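Local coordinates for carbonic anhydrase (Sordaria macrospora, PDB 4O1J) that catalyses the reversible, zinc-dependent hydration of carbon dioxide to hydrogencarbonate and assembles as a tetramer of the beta class, at the interface of chains A and B. Coordinates in Å, arbitrary orientation; residue numbers count along the deposited sequence, not the author numbering. Chains: chain A/B, Carbonic anhydrase.

The interface of chains A and B. Residues chain A 80, 128-131, 134; chain B 89, 92-94, 96.
Helix 89-100 of chain B lies against the start of the short helix 131-134 of chain A, and B:Glu96 and A:Val130 join the two across the dimer interface. The carboxylate of B:Glu96 receives the backbone N-H of A:Val130: OE2 takes it through its syn lone pair, with N to OE2 at 2.9 Å and 143° at the hydrogen, while OE1 adds a weak second contact. The B:Glu96 side chain runs extended beyond CG, which carries the carboxylate out to the A:Gly128-A:Gly129 segment that precedes helix 131-134, where OE2 also comes within 3.5 Å of A:Gly129 CA. The acid thus sits at the N-terminal end of this helix, where its charge could be stabilised by the helix dipole. The side chain of A:Leu131 runs alongside B:Glu96 in the opposite direction.

Two turns back along the chain B helix, B:Ile89 is crossed by the A:Val130 isopropyl group, whose methyl CG1 is 3.7 Å from B:Ile89 CG1. The B:Ala93 methyl CB touches this valine and sits over the face of the A:Trp134 indole, 3.9 Å from A:Trp134 CG. With CG anti to the backbone N (chi1 175°), the indole reaches towards A:Ile80 and gives its NE1 hydrogen to the carbonyl A:Ile80 O at 2.9 Å, nearly straight (173°) and in the ring plane. This bond helps hold the ring's rotation and ties helix 131-134 to the 3-10 turn 80-82. From that turn A:Ile80 CG1 rests on the helix backbone, 3.7 Å from B:Val94 CA.

The turn directly follows strand 74-79, so the patch links chain A's strand end and short helix to a helix of chain B, and two-fold symmetry repeats it with the chains exchanged.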
loop_
_atom_site.group_PDB
_atom_site.type_symbol
_atom_site.label_atom_id
_atom_site.label_comp_id
_atom_site.label_asym_id
_atom_site.label_seq_id
_atom_site.Cartn_x
_atom_site.Cartn_y
_atom_site.Cartn_z
ATOM N N ILE A 80 2.891 -9.596 9.181
ATOM C CA ILE A 80 3.384 -9.289 10.515
ATOM C C ILE A 80 2.241 -8.957 11.473
ATOM O O ILE A 80 1.493 -8.007 11.250
ATOM C CB ILE A 80 4.387 -8.130 10.486
ATOM C CG1 ILE A 80 5.618 -8.540 9.678
ATOM C CG2 ILE A 80 4.794 -7.738 11.904
ATOM C CD1 ILE A 80 6.301 -9.804 10.187
ATOM N N GLY A 128 12.322 0.644 13.588
ATOM C CA GLY A 128 13.090 0.946 12.396
ATOM C C GLY A 128 12.446 0.496 11.099
ATOM O O GLY A 128 11.537 -0.342 11.083
ATOM N N GLY A 129 12.930 1.075 10.003
ATOM C CA GLY A 129 12.428 0.780 8.678
ATOM C C GLY A 129 10.944 1.037 8.537
ATOM O O GLY A 129 10.396 2.014 9.053
ATOM N N VAL A 130 10.302 0.135 7.816
ATOM C CA VAL A 130 8.887 0.214 7.498
ATOM C C VAL A 130 7.984 -0.226 8.659
ATOM O O VAL A 130 6.797 0.107 8.693
ATOM C CB VAL A 130 8.604 -0.635 6.237
ATOM C CG1 VAL A 130 7.640 -1.792 6.520
ATOM C CG2 VAL A 130 8.133 0.248 5.096
ATOM N N LEU A 131 8.565 -0.950 9.616
ATOM C CA LEU A 131 7.803 -1.646 10.659
ATOM C C LEU A 131 6.966 -0.764 11.591
ATOM O O LEU A 131 5.897 -1.174 12.023
ATOM C CB LEU A 131 8.757 -2.506 11.493
ATOM C CG LEU A 131 9.210 -3.791 10.786
ATOM C CD1 LEU A 131 10.556 -4.280 11.297
ATOM C CD2 LEU A 131 8.160 -4.878 10.950
ATOM N N TRP A 134 3.832 -0.102 9.588
ATOM C CA TRP A 134 2.966 -1.270 9.469
ATOM C C TRP A 134 2.276 -1.556 10.798
ATOM O O TRP A 134 1.083 -1.855 10.834
ATOM C CB TRP A 134 3.746 -2.503 9.007
ATOM C CG TRP A 134 2.897 -3.745 9.003
ATOM C CD1 TRP A 134 2.931 -4.765 9.916
ATOM C CD2 TRP A 134 1.860 -4.078 8.072
ATOM N NE1 TRP A 134 1.993 -5.717 9.598
ATOM C CE2 TRP A 134 1.318 -5.318 8.467
ATOM C CE3 TRP A 134 1.338 -3.451 6.931
ATOM C CZ2 TRP A 134 0.288 -5.945 7.772
ATOM C CZ3 TRP A 134 0.309 -4.072 6.240
ATOM C CH2 TRP A 134 -0.205 -5.307 6.665
ATOM N N ILE B 89 4.050 -2.293 1.312
ATOM C CA ILE B 89 4.547 -2.187 2.675
ATOM C C ILE B 89 4.279 -3.469 3.470
ATOM O O ILE B 89 5.058 -3.834 4.359
ATOM C CB ILE B 89 3.924 -0.959 3.391
ATOM C CG1 ILE B 89 4.566 -0.746 4.762
ATOM C CG2 ILE B 89 2.412 -1.107 3.514
ATOM C CD1 ILE B 89 4.310 0.621 5.337
ATOM N N THR B 92 7.047 -5.960 2.558
ATOM C CA THR B 92 8.312 -5.381 2.993
ATOM C C THR B 92 8.470 -5.470 4.505
ATOM O O THR B 92 9.586 -5.587 5.013
ATOM C CB THR B 92 8.426 -3.907 2.563
ATOM O OG1 THR B 92 8.217 -3.811 1.148
ATOM C CG2 THR B 92 9.801 -3.334 2.924
ATOM N N ALA B 93 7.352 -5.431 5.222
ATOM C CA ALA B 93 7.392 -5.592 6.670
ATOM C C ALA B 93 7.820 -7.012 7.056
ATOM O O ALA B 93 8.647 -7.197 7.957
ATOM C CB ALA B 93 6.040 -5.259 7.276
ATOM N N VAL B 94 7.276 -8.007 6.357
ATOM C CA VAL B 94 7.601 -9.399 6.648
ATOM C C VAL B 94 9.061 -9.660 6.325
ATOM O O VAL B 94 9.772 -10.300 7.102
ATOM C CB VAL B 94 6.720 -10.392 5.848
ATOM C CG1 VAL B 94 7.150 -11.814 6.130
ATOM C CG2 VAL B 94 5.245 -10.204 6.185
ATOM N N GLU B 96 11.500 -7.381 6.211
ATOM C CA GLU B 96 12.349 -6.676 7.163
ATOM C C GLU B 96 12.446 -7.413 8.485
ATOM O O GLU B 96 13.535 -7.546 9.041
ATOM C CB GLU B 96 11.847 -5.259 7.436
ATOM C CG GLU B 96 12.684 -4.173 6.790
ATOM C CD GLU B 96 12.036 -2.800 6.882
ATOM O OE1 GLU B 96 12.134 -2.016 5.911
ATOM O OE2 GLU B 96 11.449 -2.499 7.947
#